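Local coordinates for protein extracellular ligand-binding receptor (Rhodopseudomonas palustris, PDB 4F06) that binds p-hydroxybenzoic acid and probably delivers lignin-derived aromatic compounds to an ABC transporter as its periplasmic solute-binding component, at residues 100-104 against 283-288; 122-128 against 363-367; 139-145 against 195-201; 187-191 against 214-220. One frame throughout, in Å; residues are numbered along the deposited sequence.

Contact 1: residues 100-104 against 283-288. With PHB (p-hydroxybenzoic acid), chain B.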
loop_
_atom_site.group_PDB
_atom_site.type_symbol
_atom_site.label_atom_id
_atom_site.label_comp_id
_atom_site.label_asym_id
_atom_site.label_seq_id
_atom_site.Cartn_x
_atom_site.Cartn_y
_atom_site.Cartn_z
ATOM N N VAL A 100 8.373 2.314 10.808
ATOM C CA VAL A 100 8.090 2.823 9.467
ATOM C C VAL A 100 7.154 1.845 8.766
ATOM O O VAL A 100 7.538 0.732 8.405
ATOM C CB VAL A 100 9.408 2.959 8.673
ATOM C CG1 VAL A 100 9.080 3.550 7.302
ATOM C CG2 VAL A 100 10.387 3.873 9.420
ATOM N N VAL A 101 5.889 2.231 8.660
ATOM C CA VAL A 101 4.880 1.361 8.084
ATOM C C VAL A 101 5.033 1.406 6.567
ATOM O O VAL A 101 4.967 2.482 5.951
ATOM C CB VAL A 101 3.452 1.783 8.520
ATOM C CG1 VAL A 101 2.371 1.015 7.779
ATOM C CG2 VAL A 101 3.314 1.573 10.022
HETATM N N MSE A 102 5.190 0.218 5.966
HETATM C CA MSE A 102 5.455 0.099 4.549
HETATM C C MSE A 102 4.306 -0.511 3.772
HETATM O O MSE A 102 4.445 -0.782 2.575
HETATM C CB MSE A 102 6.725 -0.678 4.305
HETATM C CG MSE A 102 7.994 -0.026 4.826
HETATM SE SE MSE A 102 9.488 -1.295 4.855
HETATM C CE MSE A 102 10.939 -0.057 5.202
ATOM N N ASN A 103 3.167 -0.742 4.417
ATOM C CA ASN A 103 1.960 -1.072 3.659
ATOM C C ASN A 103 0.684 -0.685 4.409
ATOM O O ASN A 103 -0.103 0.150 3.913
ATOM C CB ASN A 103 1.861 -2.548 3.220
ATOM C CG ASN A 103 0.735 -2.737 2.239
ATOM O OD1 ASN A 103 0.840 -2.308 1.081
ATOM N ND2 ASN A 103 -0.379 -3.315 2.687
ATOM N N ALA A 104 0.441 -1.304 5.577
ATOM C CA ALA A 104 -0.877 -1.218 6.268
ATOM C C ALA A 104 -1.435 0.192 6.137
ATOM O O ALA A 104 -0.792 1.184 6.546
ATOM C CB ALA A 104 -0.663 -1.562 7.716
HETATM N N MSE A 283 3.862 -2.614 -5.289
HETATM C CA MSE A 283 3.924 -1.349 -4.548
HETATM C C MSE A 283 4.685 -1.435 -3.238
HETATM O O MSE A 283 5.244 -0.409 -2.795
HETATM C CB MSE A 283 2.475 -0.864 -4.280
HETATM C CG MSE A 283 1.730 -1.569 -3.133
HETATM SE SE MSE A 283 1.404 -3.493 -3.409
HETATM C CE MSE A 283 0.075 -3.733 -2.028
ATOM N N THR A 284 4.752 -2.597 -2.576
ATOM C CA THR A 284 5.471 -2.652 -1.291
ATOM C C THR A 284 6.980 -2.415 -1.481
ATOM O O THR A 284 7.642 -1.994 -0.538
ATOM C CB THR A 284 5.199 -3.946 -0.550
ATOM O OG1 THR A 284 5.469 -5.074 -1.394
ATOM C CG2 THR A 284 3.737 -4.016 -0.068
ATOM N N SER A 285 7.524 -2.654 -2.681
ATOM C CA SER A 285 8.943 -2.344 -2.910
ATOM C C SER A 285 9.259 -0.858 -2.832
ATOM O O SER A 285 10.286 -0.496 -2.273
ATOM C CB SER A 285 9.464 -2.954 -4.231
ATOM O OG SER A 285 8.896 -2.294 -5.335
ATOM N N VAL A 286 8.375 -0.014 -3.391
ATOM C CA VAL A 286 8.668 1.402 -3.363
ATOM C C VAL A 286 8.471 1.938 -1.940
ATOM O O VAL A 286 9.209 2.817 -1.480
ATOM C CB VAL A 286 7.893 2.183 -4.432
ATOM C CG1 VAL A 286 6.405 2.391 -4.115
ATOM C CG2 VAL A 286 8.575 3.568 -4.640
ATOM N N ALA A 287 7.480 1.400 -1.224
ATOM C CA ALA A 287 7.285 1.843 0.180
ATOM C C ALA A 287 8.518 1.453 0.995
ATOM O O ALA A 287 8.896 2.188 1.907
ATOM C CB ALA A 287 6.036 1.213 0.755
ATOM N N ALA A 288 9.112 0.303 0.684
ATOM C CA ALA A 288 10.325 -0.128 1.404
ATOM C C ALA A 288 11.550 0.708 1.035
ATOM O O ALA A 288 12.352 1.035 1.917
ATOM C CB ALA A 288 10.567 -1.630 1.179
HETATM C "C1'" PHB B . -4.040 -3.489 5.065
HETATM O "O1'" PHB B . -3.999 -2.342 5.532
HETATM O "O2'" PHB B . -4.344 -4.511 5.771
HETATM C C1 PHB B . -3.779 -3.657 3.601
HETATM C C2 PHB B . -4.006 -2.587 2.714
HETATM C C3 PHB B . -3.816 -2.754 1.363
HETATM C C4 PHB B . -3.436 -3.979 0.856
HETATM C C5 PHB B . -3.217 -5.041 1.709
HETATM C C6 PHB B . -3.397 -4.903 3.080
HETATM O O4 PHB B . -3.285 -4.205 -0.464
#
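In the ligand pocket of this periplasmic binding protein, Asn103 meets Met283 and Thr284 where the loop after strand 99-101 faces helix 283-301. Both Met283 and Met102 are selenomethionines. The carboxamide of Asn103 is shared between two tasks. Its OD1 rests on methyl groups of the helix, 3.5 Å from Met283 CE and 3.6 Å from Thr284 CG2, while its ND2 donates to Tyr80 O and lies 3.4 Å from C6 of the p-hydroxybenzoic acid. With CG anti to the backbone N (chi1 -169°), the amide ends up between the helix and the bound ring. A leucine here would probably leave Tyr80 O without this donor and the ligand ring without the polar group beside it. Met283 reaches the ligand from its own side, its chain folded at chi2 to bring CE within 3.7 Å of the phenol oxygen O4. No hydrogen bond joins the two segments, and the rest of the contact is close fit. The extended chain of Met102 runs past the next turn, SE standing 3.8 Å from Ala288 CB, and Met102 O abuts the methyl of Ala287 at 3.1 Å from CB.

Contact 2: residues 122-128 against 363-367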
loop_
_atom_site.group_PDB
_atom_site.type_symbol
_atom_site.label_atom_id
_atom_site.label_comp_id
_atom_site.label_asym_id
_atom_site.label_seq_id
_atom_site.Cartn_x
_atom_site.Cartn_y
_atom_site.Cartn_z
ATOM N N THR A 122 -2.760 5.571 2.249
ATOM C CA THR A 122 -3.999 5.211 2.981
ATOM C C THR A 122 -5.129 4.903 2.024
ATOM O O THR A 122 -5.111 5.268 0.829
ATOM C CB THR A 122 -4.482 6.238 4.039
ATOM O OG1 THR A 122 -5.126 7.326 3.372
ATOM C CG2 THR A 122 -3.342 6.686 4.919
HETATM N N MSE A 123 -6.119 4.185 2.521
HETATM C CA MSE A 123 -7.284 3.887 1.715
HETATM C C MSE A 123 -8.049 5.144 1.325
HETATM O O MSE A 123 -8.446 5.306 0.189
HETATM C CB MSE A 123 -8.201 2.908 2.438
HETATM C CG MSE A 123 -7.495 1.590 2.800
HETATM SE SE MSE A 123 -6.650 0.691 1.298
HETATM C CE MSE A 123 -8.159 0.679 0.109
ATOM N N PHE A 124 -8.261 6.061 2.275
ATOM C CA PHE A 124 -8.897 7.323 1.905
ATOM C C PHE A 124 -8.125 8.087 0.830
ATOM O O PHE A 124 -8.716 8.683 -0.078
ATOM C CB PHE A 124 -8.983 8.221 3.155
ATOM C CG PHE A 124 -10.302 8.142 3.876
ATOM C CD1 PHE A 124 -10.558 7.107 4.799
ATOM C CD2 PHE A 124 -11.281 9.155 3.738
ATOM C CE1 PHE A 124 -11.781 7.072 5.475
ATOM C CE2 PHE A 124 -12.482 9.088 4.445
ATOM C CZ PHE A 124 -12.729 8.045 5.309
ATOM N N GLN A 125 -6.797 8.074 0.953
ATOM C CA GLN A 125 -5.945 8.792 0.019
ATOM C C GLN A 125 -6.158 8.329 -1.429
ATOM O O GLN A 125 -6.294 9.156 -2.327
ATOM C CB GLN A 125 -4.494 8.582 0.440
ATOM C CG GLN A 125 -3.460 9.394 -0.350
ATOM C CD GLN A 125 -2.101 9.207 0.306
ATOM O OE1 GLN A 125 -1.692 8.072 0.641
ATOM N NE2 GLN A 125 -1.397 10.304 0.523
ATOM N N ASN A 126 -6.227 7.012 -1.653
ATOM C CA ASN A 126 -6.449 6.478 -2.995
ATOM C C ASN A 126 -7.927 6.431 -3.376
ATOM O O ASN A 126 -8.264 6.498 -4.573
ATOM C CB ASN A 126 -5.847 5.072 -3.152
ATOM C CG ASN A 126 -4.323 5.056 -3.213
ATOM O OD1 ASN A 126 -3.641 4.125 -2.658
ATOM N ND2 ASN A 126 -3.786 6.015 -3.908
ATOM N N THR A 127 -8.837 6.333 -2.398
ATOM C CA THR A 127 -10.268 6.157 -2.719
ATOM C C THR A 127 -10.973 7.456 -3.078
ATOM O O THR A 127 -11.879 7.462 -3.925
ATOM C CB THR A 127 -10.984 5.464 -1.541
ATOM O OG1 THR A 127 -10.437 4.167 -1.373
ATOM C CG2 THR A 127 -12.491 5.320 -1.820
ATOM N N VAL A 128 -10.600 8.571 -2.441
ATOM C CA VAL A 128 -11.285 9.836 -2.794
ATOM C C VAL A 128 -11.122 10.103 -4.305
ATOM O O VAL A 128 -12.118 10.436 -4.960
ATOM C CB VAL A 128 -10.768 10.957 -1.869
ATOM C CG1 VAL A 128 -11.107 12.348 -2.429
ATOM C CG2 VAL A 128 -11.368 10.780 -0.464
ATOM N N GLN A 363 -1.937 14.387 -2.763
ATOM C CA GLN A 363 -3.073 14.015 -1.904
ATOM C C GLN A 363 -2.588 13.714 -0.481
ATOM O O GLN A 363 -1.626 12.962 -0.316
ATOM C CB GLN A 363 -3.765 12.776 -2.453
ATOM C CG GLN A 363 -4.227 12.930 -3.889
ATOM C CD GLN A 363 -5.262 14.014 -4.079
ATOM O OE1 GLN A 363 -4.977 15.099 -4.675
ATOM N NE2 GLN A 363 -6.434 13.771 -3.583
ATOM N N PRO A 364 -3.228 14.297 0.551
ATOM C CA PRO A 364 -2.929 13.930 1.934
ATOM C C PRO A 364 -3.737 12.681 2.350
ATOM O O PRO A 364 -4.437 12.074 1.520
ATOM C CB PRO A 364 -3.446 15.157 2.689
ATOM C CG PRO A 364 -4.714 15.508 1.934
ATOM C CD PRO A 364 -4.304 15.312 0.455
ATOM N N ASP A 365 -3.582 12.263 3.607
ATOM C CA ASP A 365 -4.495 11.248 4.127
ATOM C C ASP A 365 -5.858 11.881 4.362
ATOM O O ASP A 365 -6.117 12.429 5.444
ATOM C CB ASP A 365 -3.935 10.602 5.404
ATOM C CG ASP A 365 -4.889 9.594 5.972
ATOM O OD1 ASP A 365 -5.877 9.208 5.289
ATOM O OD2 ASP A 365 -4.665 9.156 7.114
ATOM N N TRP A 366 -6.763 11.799 3.397
ATOM C CA TRP A 366 -8.066 12.385 3.567
ATOM C C TRP A 366 -8.858 11.817 4.732
ATOM O O TRP A 366 -9.826 12.440 5.147
ATOM C CB TRP A 366 -8.898 12.229 2.294
ATOM C CG TRP A 366 -8.366 12.952 1.099
ATOM C CD1 TRP A 366 -7.873 12.416 -0.083
ATOM C CD2 TRP A 366 -8.327 14.381 0.953
ATOM N NE1 TRP A 366 -7.528 13.434 -0.965
ATOM C CE2 TRP A 366 -7.747 14.644 -0.375
ATOM C CE3 TRP A 366 -8.645 15.445 1.784
ATOM C CZ2 TRP A 366 -7.532 15.953 -0.838
ATOM C CZ3 TRP A 366 -8.446 16.755 1.302
ATOM C CH2 TRP A 366 -7.882 16.993 0.029
ATOM N N GLY A 367 -8.492 10.628 5.261
ATOM C CA GLY A 367 -9.191 10.096 6.429
ATOM C C GLY A 367 -8.962 10.899 7.695
ATOM O O GLY A 367 -9.771 10.846 8.624
#
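Thr122 and Asp365, each the N-cap of its own helix, are joined directly by a hydrogen bond, so that the starts of helix 123-136 and of the short, weakly bonded helix 366-369 share one polar junction. Thr122 OG1 donates to Asp365 OD1 over 2.8 Å and itself accepts from Gln125 N; with Thr122 N bonded to Gln125 OE1, this completes a capping box. Asp365 OD1 caps Gly367 N at 3.0 Å. The two donors come to OD1 from opposite faces of the carboxylate, and Ser107 OG is a further partner of the same oxygen.

Gln125 supplies the second polar link. Its side chain, extended with CG anti to the backbone N (chi1 -174°), brings NE2 to within 2.8 Å of Gln363 O. The acceptor lies close to the plane of the amide, but the donor stands above the carbonyl plane. His335 and Gln338 hold OE1, and Ile336 O takes another bond from NE2.

Aromatic contacts fill the rest. Gly367 CA sits over a face of the Phe124 ring, 3.6 Å from its centroid, a CH-pi contact that a residue without a side chain makes at close range. Val128 places CG1 over the five-membered ring of Trp366, 4.2 Å from its centroid, while Phe124 O lies at the indole edge.

An oxygen gripped by three hydrogen bonds is likely to keep Asp365 ionised, with a negative charge that would probably also be favourable beside the N-terminus of helix 123-136.

Contact 3: residues 139-145 against 195-201. With PHB (p-hydroxybenzoic acid), chain B.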
loop_
_atom_site.group_PDB
_atom_site.type_symbol
_atom_site.label_atom_id
_atom_site.label_comp_id
_atom_site.label_asym_id
_atom_site.label_seq_id
_atom_site.Cartn_x
_atom_site.Cartn_y
_atom_site.Cartn_z
ATOM N N ALA A 139 -20.601 7.322 -13.954
ATOM C CA ALA A 139 -21.301 6.361 -13.099
ATOM C C ALA A 139 -22.426 7.043 -12.380
ATOM O O ALA A 139 -22.303 8.208 -11.970
ATOM C CB ALA A 139 -20.351 5.747 -12.075
ATOM N N THR A 140 -23.524 6.326 -12.210
ATOM C CA THR A 140 -24.603 6.904 -11.426
ATOM C C THR A 140 -25.035 6.043 -10.264
ATOM O O THR A 140 -25.390 6.607 -9.216
ATOM C CB THR A 140 -25.832 7.191 -12.279
ATOM O OG1 THR A 140 -26.188 5.995 -12.951
ATOM C CG2 THR A 140 -25.502 8.222 -13.319
ATOM N N LYS A 141 -25.011 4.710 -10.435
ATOM C CA LYS A 141 -25.341 3.794 -9.346
ATOM C C LYS A 141 -24.177 2.815 -9.140
ATOM O O LYS A 141 -23.834 2.046 -10.040
ATOM C CB LYS A 141 -26.616 3.028 -9.688
ATOM C CG LYS A 141 -27.844 3.939 -9.775
ATOM C CD LYS A 141 -29.107 3.093 -9.984
ATOM C CE LYS A 141 -30.322 3.936 -10.349
ATOM N NZ LYS A 141 -30.518 5.147 -9.516
ATOM N N VAL A 142 -23.560 2.864 -7.960
ATOM C CA VAL A 142 -22.376 2.062 -7.678
ATOM C C VAL A 142 -22.674 0.998 -6.631
ATOM O O VAL A 142 -23.391 1.269 -5.649
ATOM C CB VAL A 142 -21.217 2.973 -7.208
ATOM C CG1 VAL A 142 -20.069 2.159 -6.598
ATOM C CG2 VAL A 142 -20.680 3.785 -8.393
ATOM N N ALA A 143 -22.151 -0.216 -6.858
ATOM C CA ALA A 143 -22.113 -1.257 -5.833
ATOM C C ALA A 143 -20.699 -1.278 -5.257
ATOM O O ALA A 143 -19.706 -1.427 -6.005
ATOM C CB ALA A 143 -22.411 -2.629 -6.454
ATOM N N ILE A 144 -20.614 -1.094 -3.939
ATOM C CA ILE A 144 -19.335 -1.203 -3.234
ATOM C C ILE A 144 -19.148 -2.614 -2.701
ATOM O O ILE A 144 -20.064 -3.130 -2.069
ATOM C CB ILE A 144 -19.248 -0.183 -2.070
ATOM C CG1 ILE A 144 -19.357 1.279 -2.586
ATOM C CG2 ILE A 144 -17.996 -0.420 -1.219
ATOM C CD1 ILE A 144 -19.465 2.313 -1.471
ATOM N N ALA A 145 -17.966 -3.185 -2.902
ATOM C CA ALA A 145 -17.665 -4.493 -2.328
ATOM C C ALA A 145 -16.270 -4.367 -1.716
ATOM O O ALA A 145 -15.291 -4.115 -2.446
ATOM C CB ALA A 145 -17.661 -5.598 -3.390
ATOM N N ALA A 195 -26.480 -1.844 -10.489
ATOM C CA ALA A 195 -25.352 -0.912 -10.505
ATOM C C ALA A 195 -24.693 -0.920 -11.870
ATOM O O ALA A 195 -24.581 -1.964 -12.541
ATOM C CB ALA A 195 -24.333 -1.324 -9.429
ATOM N N ASP A 196 -24.232 0.259 -12.292
ATOM C CA ASP A 196 -23.479 0.373 -13.550
ATOM C C ASP A 196 -21.960 0.309 -13.346
ATOM O O ASP A 196 -21.236 0.200 -14.313
ATOM C CB ASP A 196 -23.886 1.632 -14.320
ATOM C CG ASP A 196 -23.833 2.867 -13.472
ATOM O OD1 ASP A 196 -22.745 3.436 -13.338
ATOM O OD2 ASP A 196 -24.896 3.319 -12.948
HETATM N N MSE A 197 -21.498 0.397 -12.090
HETATM C CA MSE A 197 -20.087 0.337 -11.782
HETATM C C MSE A 197 -19.946 -0.309 -10.404
HETATM O O MSE A 197 -20.812 -0.122 -9.512
HETATM C CB MSE A 197 -19.469 1.744 -11.776
HETATM C CG MSE A 197 -17.966 1.788 -11.461
HETATM SE SE MSE A 197 -17.230 3.555 -11.584
HETATM C CE MSE A 197 -17.316 3.728 -13.522
ATOM N N ILE A 198 -18.863 -1.058 -10.220
ATOM C CA ILE A 198 -18.446 -1.587 -8.909
ATOM C C ILE A 198 -17.260 -0.777 -8.441
ATOM O O ILE A 198 -16.387 -0.435 -9.258
ATOM C CB ILE A 198 -17.972 -3.045 -9.101
ATOM C CG1 ILE A 198 -19.143 -3.951 -9.501
ATOM C CG2 ILE A 198 -17.324 -3.587 -7.834
ATOM C CD1 ILE A 198 -18.664 -5.253 -10.122
ATOM N N PHE A 199 -17.235 -0.475 -7.144
ATOM C CA PHE A 199 -16.002 -0.015 -6.506
ATOM C C PHE A 199 -15.566 -1.084 -5.520
ATOM O O PHE A 199 -16.379 -1.523 -4.703
ATOM C CB PHE A 199 -16.183 1.313 -5.754
ATOM C CG PHE A 199 -14.975 1.639 -4.926
ATOM C CD1 PHE A 199 -13.766 2.011 -5.549
ATOM C CD2 PHE A 199 -15.020 1.514 -3.547
ATOM C CE1 PHE A 199 -12.620 2.254 -4.798
ATOM C CE2 PHE A 199 -13.880 1.764 -2.789
ATOM C CZ PHE A 199 -12.690 2.147 -3.405
ATOM N N THR A 200 -14.304 -1.509 -5.595
ATOM C CA THR A 200 -13.822 -2.562 -4.721
ATOM C C THR A 200 -12.435 -2.328 -4.172
ATOM O O THR A 200 -11.558 -1.705 -4.792
ATOM C CB THR A 200 -13.909 -3.937 -5.453
ATOM O OG1 THR A 200 -13.690 -5.014 -4.532
ATOM C CG2 THR A 200 -12.868 -4.022 -6.522
ATOM N N PHE A 201 -12.251 -2.863 -2.967
ATOM C CA PHE A 201 -10.951 -3.090 -2.370
ATOM C C PHE A 201 -10.946 -4.470 -1.700
ATOM O O PHE A 201 -11.909 -4.794 -0.973
ATOM C CB PHE A 201 -10.643 -2.075 -1.242
ATOM C CG PHE A 201 -9.533 -2.551 -0.327
ATOM C CD1 PHE A 201 -8.177 -2.502 -0.701
ATOM C CD2 PHE A 201 -9.862 -3.127 0.918
ATOM C CE1 PHE A 201 -7.182 -3.008 0.098
ATOM C CE2 PHE A 201 -8.850 -3.635 1.731
ATOM C CZ PHE A 201 -7.518 -3.583 1.335
HETATM C "C1'" PHB B . -4.040 -3.489 5.065
HETATM O "O1'" PHB B . -3.999 -2.342 5.532
HETATM O "O2'" PHB B . -4.344 -4.511 5.771
HETATM C C1 PHB B . -3.779 -3.657 3.601
HETATM C C2 PHB B . -4.006 -2.587 2.714
HETATM C C3 PHB B . -3.816 -2.754 1.363
HETATM C C4 PHB B . -3.436 -3.979 0.856
HETATM C C5 PHB B . -3.217 -5.041 1.709
HETATM C C6 PHB B . -3.397 -4.903 3.080
HETATM O O4 PHB B . -3.285 -4.205 -0.464
#
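Val142 and Met197 lie side by side on one face of two neighbouring parallel strands, 141-145 and 197-201, and begin a sequence of bumps and hollows along that face. Met197, a selenomethionine, is bent at its last torsion and sets SE 3.8 Å from Ala139 CB, so that the bulky selenium packs against that small side chain. Val142 CG1 then leans against Phe199 CB at 4.1 Å, and Ile144 CG2 meets the edge of the Phe199 ring near its plane, 4.2 Å from CD2. The reverse face is shallower on strand 141-145: Ala143 and Ala145 leave low ground, where the methyls of Ala143 and Ala195 touch at 3.8 Å between CB atoms, Ile190 of helix 184-193 packs its CG2 onto Ala143 CB, and the larger Ile198 rises alongside.

Main-chain bonds hold this relief in register, including Ala143 N to Met197 O and Phe199 N to Ala143 O. Thr200 OG1, anti to its own nitrogen (chi1 -169°), reaches across to the neighbouring strand and donates to Ala145 O over 2.8 Å. At the other end Asp196 fits its carboxylate into the turn before strand 141-145: OD2 accepts from Lys141 N at 2.9 Å and from Thr140 OG1, the two arriving from opposite faces, and OD1 accepts from Thr140 N.

Phe201, the last residue of its strand, puts CE1 3.6 Å from C3 of p-hydroxybenzoic acid, which lies at the ring edge. These two strands stand inside the parallel sheet of an alpha-beta-alpha domain, flanked by strands 169-176 and 226-230; helices 123-136 and 150-165 cover the Phe199 face, where Phe159 stacks on its ring.

Contact 4: residues 187-191 against 214-220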
loop_
_atom_site.group_PDB
_atom_site.type_symbol
_atom_site.label_atom_id
_atom_site.label_comp_id
_atom_site.label_asym_id
_atom_site.label_seq_id
_atom_site.Cartn_x
_atom_site.Cartn_y
_atom_site.Cartn_z
HETATM N N MSE A 187 -21.107 -11.632 -7.054
HETATM C CA MSE A 187 -21.351 -11.123 -8.413
HETATM C C MSE A 187 -22.812 -11.154 -8.782
HETATM O O MSE A 187 -23.287 -10.226 -9.427
HETATM C CB MSE A 187 -20.464 -11.836 -9.448
HETATM C CG MSE A 187 -18.983 -11.731 -9.241
HETATM SE SE MSE A 187 -18.366 -9.881 -9.094
HETATM C CE MSE A 187 -16.791 -10.325 -8.179
ATOM N N GLN A 188 -23.520 -12.206 -8.372
ATOM C CA GLN A 188 -24.950 -12.294 -8.648
ATOM C C GLN A 188 -25.693 -11.175 -7.923
ATOM O O GLN A 188 -26.623 -10.599 -8.477
ATOM C CB GLN A 188 -25.508 -13.660 -8.232
ATOM C CG GLN A 188 -26.986 -13.835 -8.588
ATOM C CD GLN A 188 -27.213 -13.725 -10.092
ATOM O OE1 GLN A 188 -26.498 -14.359 -10.901
ATOM N NE2 GLN A 188 -28.200 -12.916 -10.482
ATOM N N ARG A 189 -25.302 -10.887 -6.682
ATOM C CA ARG A 189 -25.937 -9.823 -5.911
ATOM C C ARG A 189 -25.692 -8.470 -6.606
ATOM O O ARG A 189 -26.612 -7.653 -6.740
ATOM C CB ARG A 189 -25.386 -9.816 -4.486
ATOM C CG ARG A 189 -25.960 -10.943 -3.625
ATOM C CD ARG A 189 -25.229 -11.093 -2.304
ATOM N NE ARG A 189 -25.413 -9.923 -1.445
ATOM C CZ ARG A 189 -24.735 -9.705 -0.321
ATOM N NH1 ARG A 189 -23.795 -10.560 0.083
ATOM N NH2 ARG A 189 -24.983 -8.620 0.385
ATOM N N ILE A 190 -24.464 -8.255 -7.092
ATOM C CA ILE A 190 -24.152 -7.035 -7.832
ATOM C C ILE A 190 -24.975 -6.927 -9.117
ATOM O O ILE A 190 -25.532 -5.839 -9.401
ATOM C CB ILE A 190 -22.648 -6.921 -8.078
ATOM C CG1 ILE A 190 -21.942 -6.719 -6.732
ATOM C CG2 ILE A 190 -22.378 -5.758 -9.040
ATOM C CD1 ILE A 190 -20.420 -6.845 -6.779
ATOM N N LYS A 191 -25.071 -8.018 -9.891
ATOM C CA LYS A 191 -25.943 -8.006 -11.085
ATOM C C LYS A 191 -27.330 -7.531 -10.694
ATOM O O LYS A 191 -27.889 -6.615 -11.308
ATOM C CB LYS A 191 -26.078 -9.398 -11.709
ATOM C CG LYS A 191 -24.859 -9.899 -12.465
ATOM C CD LYS A 191 -25.189 -11.234 -13.136
ATOM C CE LYS A 191 -23.950 -12.007 -13.571
ATOM N NZ LYS A 191 -24.253 -13.278 -14.312
ATOM N N ALA A 214 -13.744 -13.654 -10.931
ATOM C CA ALA A 214 -15.186 -13.862 -10.840
ATOM C C ALA A 214 -15.964 -12.771 -11.557
ATOM O O ALA A 214 -17.013 -13.049 -12.150
ATOM C CB ALA A 214 -15.601 -13.941 -9.384
ATOM N N TYR A 215 -15.496 -11.521 -11.451
ATOM C CA TYR A 215 -16.144 -10.369 -12.134
ATOM C C TYR A 215 -16.175 -10.627 -13.660
ATOM O O TYR A 215 -17.195 -10.400 -14.340
ATOM C CB TYR A 215 -15.364 -9.100 -11.738
ATOM C CG TYR A 215 -15.519 -7.921 -12.633
ATOM C CD1 TYR A 215 -16.715 -7.214 -12.674
ATOM C CD2 TYR A 215 -14.455 -7.489 -13.397
ATOM C CE1 TYR A 215 -16.892 -6.112 -13.510
ATOM C CE2 TYR A 215 -14.578 -6.350 -14.224
ATOM C CZ TYR A 215 -15.796 -5.666 -14.275
ATOM O OH TYR A 215 -15.896 -4.587 -15.115
ATOM N N ILE A 216 -15.053 -11.102 -14.198
ATOM C CA ILE A 216 -14.969 -11.400 -15.630
ATOM C C ILE A 216 -15.769 -12.665 -15.966
ATOM O O ILE A 216 -16.575 -12.668 -16.914
ATOM C CB ILE A 216 -13.506 -11.598 -16.039
ATOM C CG1 ILE A 216 -12.711 -10.297 -15.872
ATOM C CG2 ILE A 216 -13.409 -12.149 -17.466
ATOM C CD1 ILE A 216 -11.217 -10.530 -15.874
ATOM N N ASP A 217 -15.567 -13.734 -15.189
ATOM C CA ASP A 217 -16.104 -15.044 -15.599
ATOM C C ASP A 217 -17.616 -15.149 -15.431
ATOM O O ASP A 217 -18.227 -15.988 -16.058
ATOM C CB ASP A 217 -15.396 -16.181 -14.853
ATOM C CG ASP A 217 -13.927 -16.335 -15.241
ATOM O OD1 ASP A 217 -13.447 -15.724 -16.213
ATOM O OD2 ASP A 217 -13.208 -17.057 -14.512
ATOM N N ASN A 218 -18.190 -14.340 -14.534
ATOM C CA ASN A 218 -19.620 -14.211 -14.394
ATOM C C ASN A 218 -20.229 -13.213 -15.343
ATOM O O ASN A 218 -21.460 -13.024 -15.331
ATOM C CB ASN A 218 -20.038 -13.956 -12.950
ATOM C CG ASN A 218 -19.782 -15.158 -12.066
ATOM O OD1 ASN A 218 -18.745 -15.244 -11.368
ATOM N ND2 ASN A 218 -20.688 -16.109 -12.115
ATOM N N GLY A 219 -19.426 -12.600 -16.220
ATOM C CA GLY A 219 -20.017 -11.824 -17.316
ATOM C C GLY A 219 -20.287 -10.386 -16.983
ATOM O O GLY A 219 -20.831 -9.675 -17.823
ATOM N N LEU A 220 -19.953 -9.913 -15.777
ATOM C CA LEU A 220 -20.303 -8.531 -15.438
ATOM C C LEU A 220 -19.559 -7.526 -16.301
ATOM O O LEU A 220 -20.122 -6.519 -16.726
ATOM C CB LEU A 220 -20.062 -8.244 -13.954
ATOM C CG LEU A 220 -21.130 -8.811 -13.010
ATOM C CD1 LEU A 220 -21.075 -10.350 -12.924
ATOM C CD2 LEU A 220 -20.990 -8.206 -11.634
#
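Leu220 wedges between Met187 and Ile190, its two methyls dividing the work: CD1 lies 3.8 Å from Met187 CB, and CD2 is at the same 3.8 Å from Ile190 CG2. Met187 is a selenomethionine, and a bend at chi2 (-55°) lays its end against the last turns of helix 206-217, with CE 4.0 Å from Ala214 CB and equally 4.0 Å from Tyr215 CB. An alanine in place of Leu220 is likely to open a gap between the helices and deprive Met187 and Ile190 of the branches that fill it. At the outer margin, in one of its two modelled conformers, Lys191 donates from NZ to Asn218 O over 3.0 Å, in the carbonyl plane.

What places Leu220 is the way helix 206-217 ends. Gly219, with positive phi (89°), closes a Schellman motif and turns the chain so that Leu220 points back at helix 184-193. Tyr215 is fixed further off by its OH, bonded to Val225 O. Beneath, Ile190, Tyr215 and Leu220 all rest on Ile198. Two helices joined through the strand they cover, as helices 184-193 and 206-217 are through strand 197-201, are typical of the successive beta-alpha units of a Rossmann-like domain.

In the fold
From the N terminus, contact 1 closes a long loop from the end of strand 99-101, in the six-stranded sheet, to helix 283-301, beside the ligand. Residues 122-128 then open contact 2, which closes only near the C terminus at 363-367; contacts 1 and 2 therefore cross. Contacts 3 and 4 are nested inside both of these loops and cross each other, since strand 197-201 lies between helices 184-193 and 206-217. They touch through Ile198, whereas contact 2 meets the other face of contact 3 through Thr127. Contact 2 ties the C-terminal tail to helix 123-136, contact 3 joins two strands of the second sheet, and contact 4 joins two helices on that sheet's Ile198 side.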